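Long-range contact in glycosyl hydrolase (Rhizobium leguminosarum bv. trifolii, PDB 5NDX), which probably hydrolyses O-glycosidic bonds as a family 39 glycoside hydrolase, being a bacterial orthologue of human α-L-iduronidase: residues A[569-574]-A[598-603]. The protein carries 2 engineered substitutions. Numbering follows the deposited sequence.
Sequences VLVSTD and EGVRYA. Engineered in segment 598-603: E598 (natural residue Gln).
Two donors grip the carbonyl oxygen of A603: L570 N, at 2.7 Å and almost perfectly straight (177° at the hydrogen, in the carbonyl plane), and the weaker CA-H of V569. The same pairing of one N-H with one CA-H recurs at R601 O, where S572 N lies 2.8 Å away and V571 CA assists. With the return bonds from A603 N to L570 O and from R601 N to S572 O, this makes a regular antiparallel ladder in which L570–A603 and S572–R601 are hydrogen-bonded pairs and V571–Y602 is the non-hydrogen-bonded pair between them. The return bond at L570 O is the bent one, its donor standing 39° out of the carbonyl plane.

Side chains alternate accordingly. V571 and Y602 lie side by side, and V571 CG2 presses obliquely on the ring, 3.3 Å from Y602 CE1, a tight fit. V600 CG2, anti to its backbone N, rests 3.7 Å above one ring face, displaced toward the rim, and also touches V571 CG2. On the other sheet face, L570 CB meets A603 CB at 4.4 Å. Past the ladder T573 OG1, anti to its backbone N, donates to the backbone O of E598, an engineered residue, at 2.9 Å, just before the cis peptide bond preceding D574.

Strands 566-572 and 601-607 are the central pair of a four-stranded sheet flanked by 579-580 and 618-620, consistent with a fibronectin type III-like C-terminal domain. The V571–Y602 face packs against strands 549-557 and 590-594, where the Y602 hydroxyl is hydrogen-bonded to H593 ND1.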
loop_
_atom_site.group_PDB
_atom_site.type_symbol
_atom_site.label_atom_id
_atom_site.label_comp_id
_atom_site.label_asym_id
_atom_site.label_seq_id
_atom_site.Cartn_x
_atom_site.Cartn_y
_atom_site.Cartn_z
ATOM N N VAL A 569 17.870 13.036 7.739
ATOM C CA VAL A 569 18.519 12.186 8.695
ATOM C C VAL A 569 19.926 12.684 8.824
ATOM O O VAL A 569 20.609 12.887 7.807
ATOM C CB VAL A 569 18.539 10.729 8.254
ATOM C CG1 VAL A 569 19.320 9.897 9.263
ATOM C CG2 VAL A 569 17.129 10.203 8.142
ATOM N N LEU A 570 20.348 12.897 10.064
ATOM C CA LEU A 570 21.703 13.346 10.364
ATOM C C LEU A 570 22.444 12.380 11.275
ATOM O O LEU A 570 21.856 11.558 11.964
ATOM C CB LEU A 570 21.680 14.710 11.014
ATOM C CG LEU A 570 21.003 15.809 10.212
ATOM C CD1 LEU A 570 19.607 15.976 10.713
ATOM C CD2 LEU A 570 21.730 17.123 10.434
ATOM N N VAL A 571 23.752 12.532 11.282
ATOM C CA VAL A 571 24.634 11.669 12.003
ATOM C C VAL A 571 25.687 12.501 12.711
ATOM O O VAL A 571 26.244 13.446 12.139
ATOM C CB VAL A 571 25.281 10.661 11.060
ATOM C CG1 VAL A 571 26.706 10.289 11.483
ATOM C CG2 VAL A 571 24.409 9.420 11.007
ATOM N N SER A 572 25.919 12.128 13.961
ATOM C CA SER A 572 26.984 12.659 14.793
ATOM C C SER A 572 27.931 11.511 15.141
ATOM O O SER A 572 27.517 10.351 15.344
ATOM C CB SER A 572 26.409 13.267 16.083
ATOM O OG SER A 572 27.428 13.442 17.057
ATOM N N THR A 573 29.211 11.844 15.221
ATOM C CA THR A 573 30.238 10.884 15.650
ATOM C C THR A 573 31.356 11.635 16.429
ATOM O O THR A 573 31.708 12.730 16.013
ATOM C CB THR A 573 30.742 10.134 14.390
ATOM O OG1 THR A 573 31.769 9.204 14.737
ATOM C CG2 THR A 573 31.223 11.096 13.286
ATOM N N ASP A 574 31.838 11.213 17.606
ATOM C CA ASP A 574 31.173 10.409 18.632
ATOM C C ASP A 574 30.617 11.423 19.642
ATOM O O ASP A 574 30.658 11.190 20.853
ATOM C CB ASP A 574 32.168 9.499 19.400
ATOM C CG ASP A 574 33.200 8.816 18.507
ATOM O OD1 ASP A 574 33.993 9.528 17.850
ATOM O OD2 ASP A 574 33.257 7.566 18.508
ATOM N N GLU A 598 31.821 4.875 13.784
ATOM C CA GLU A 598 31.857 4.382 15.157
ATOM C C GLU A 598 31.238 5.384 16.128
ATOM O O GLU A 598 31.333 6.591 15.917
ATOM C CB GLU A 598 33.284 4.035 15.575
ATOM C CG GLU A 598 33.783 2.731 14.963
ATOM C CD GLU A 598 34.983 2.153 15.705
ATOM O OE1 GLU A 598 34.969 2.075 16.966
ATOM O OE2 GLU A 598 35.949 1.762 15.015
ATOM N N GLY A 599 30.604 4.854 17.176
ATOM C CA GLY A 599 29.849 5.648 18.160
ATOM C C GLY A 599 28.843 6.560 17.462
ATOM O O GLY A 599 28.830 7.793 17.691
ATOM N N VAL A 600 28.065 5.960 16.548
ATOM C CA VAL A 600 27.121 6.729 15.704
ATOM C C VAL A 600 25.934 7.194 16.559
ATOM O O VAL A 600 25.360 6.426 17.299
ATOM C CB VAL A 600 26.609 5.926 14.480
ATOM C CG1 VAL A 600 25.848 4.669 14.894
ATOM C CG2 VAL A 600 25.751 6.807 13.568
ATOM N N ARG A 601 25.595 8.461 16.451
ATOM C CA ARG A 601 24.313 8.945 16.935
ATOM C C ARG A 601 23.508 9.524 15.742
ATOM O O ARG A 601 24.034 10.335 14.960
ATOM C CB ARG A 601 24.541 10.002 18.021
ATOM C CG ARG A 601 23.308 10.331 18.837
ATOM C CD ARG A 601 23.623 11.112 20.126
ATOM N NE ARG A 601 22.407 11.227 20.954
ATOM C CZ ARG A 601 21.921 10.284 21.781
ATOM N NH1 ARG A 601 22.554 9.123 21.966
ATOM N NH2 ARG A 601 20.793 10.505 22.462
ATOM N N TYR A 602 22.238 9.117 15.648
ATOM C CA TYR A 602 21.299 9.537 14.604
ATOM C C TYR A 602 20.414 10.655 15.120
ATOM O O TYR A 602 20.132 10.705 16.296
ATOM C CB TYR A 602 20.453 8.344 14.149
ATOM C CG TYR A 602 21.236 7.366 13.308
ATOM C CD1 TYR A 602 21.619 7.691 12.000
ATOM C CD2 TYR A 602 21.615 6.133 13.818
ATOM C CE1 TYR A 602 22.348 6.806 11.217
ATOM C CE2 TYR A 602 22.330 5.223 13.043
ATOM C CZ TYR A 602 22.705 5.579 11.759
ATOM O OH TYR A 602 23.423 4.701 11.037
ATOM N N ALA A 603 20.053 11.581 14.245
ATOM C CA ALA A 603 19.032 12.606 14.506
ATOM C C ALA A 603 18.119 12.725 13.256
ATOM O O ALA A 603 18.601 12.562 12.131
ATOM C CB ALA A 603 19.677 13.954 14.802
#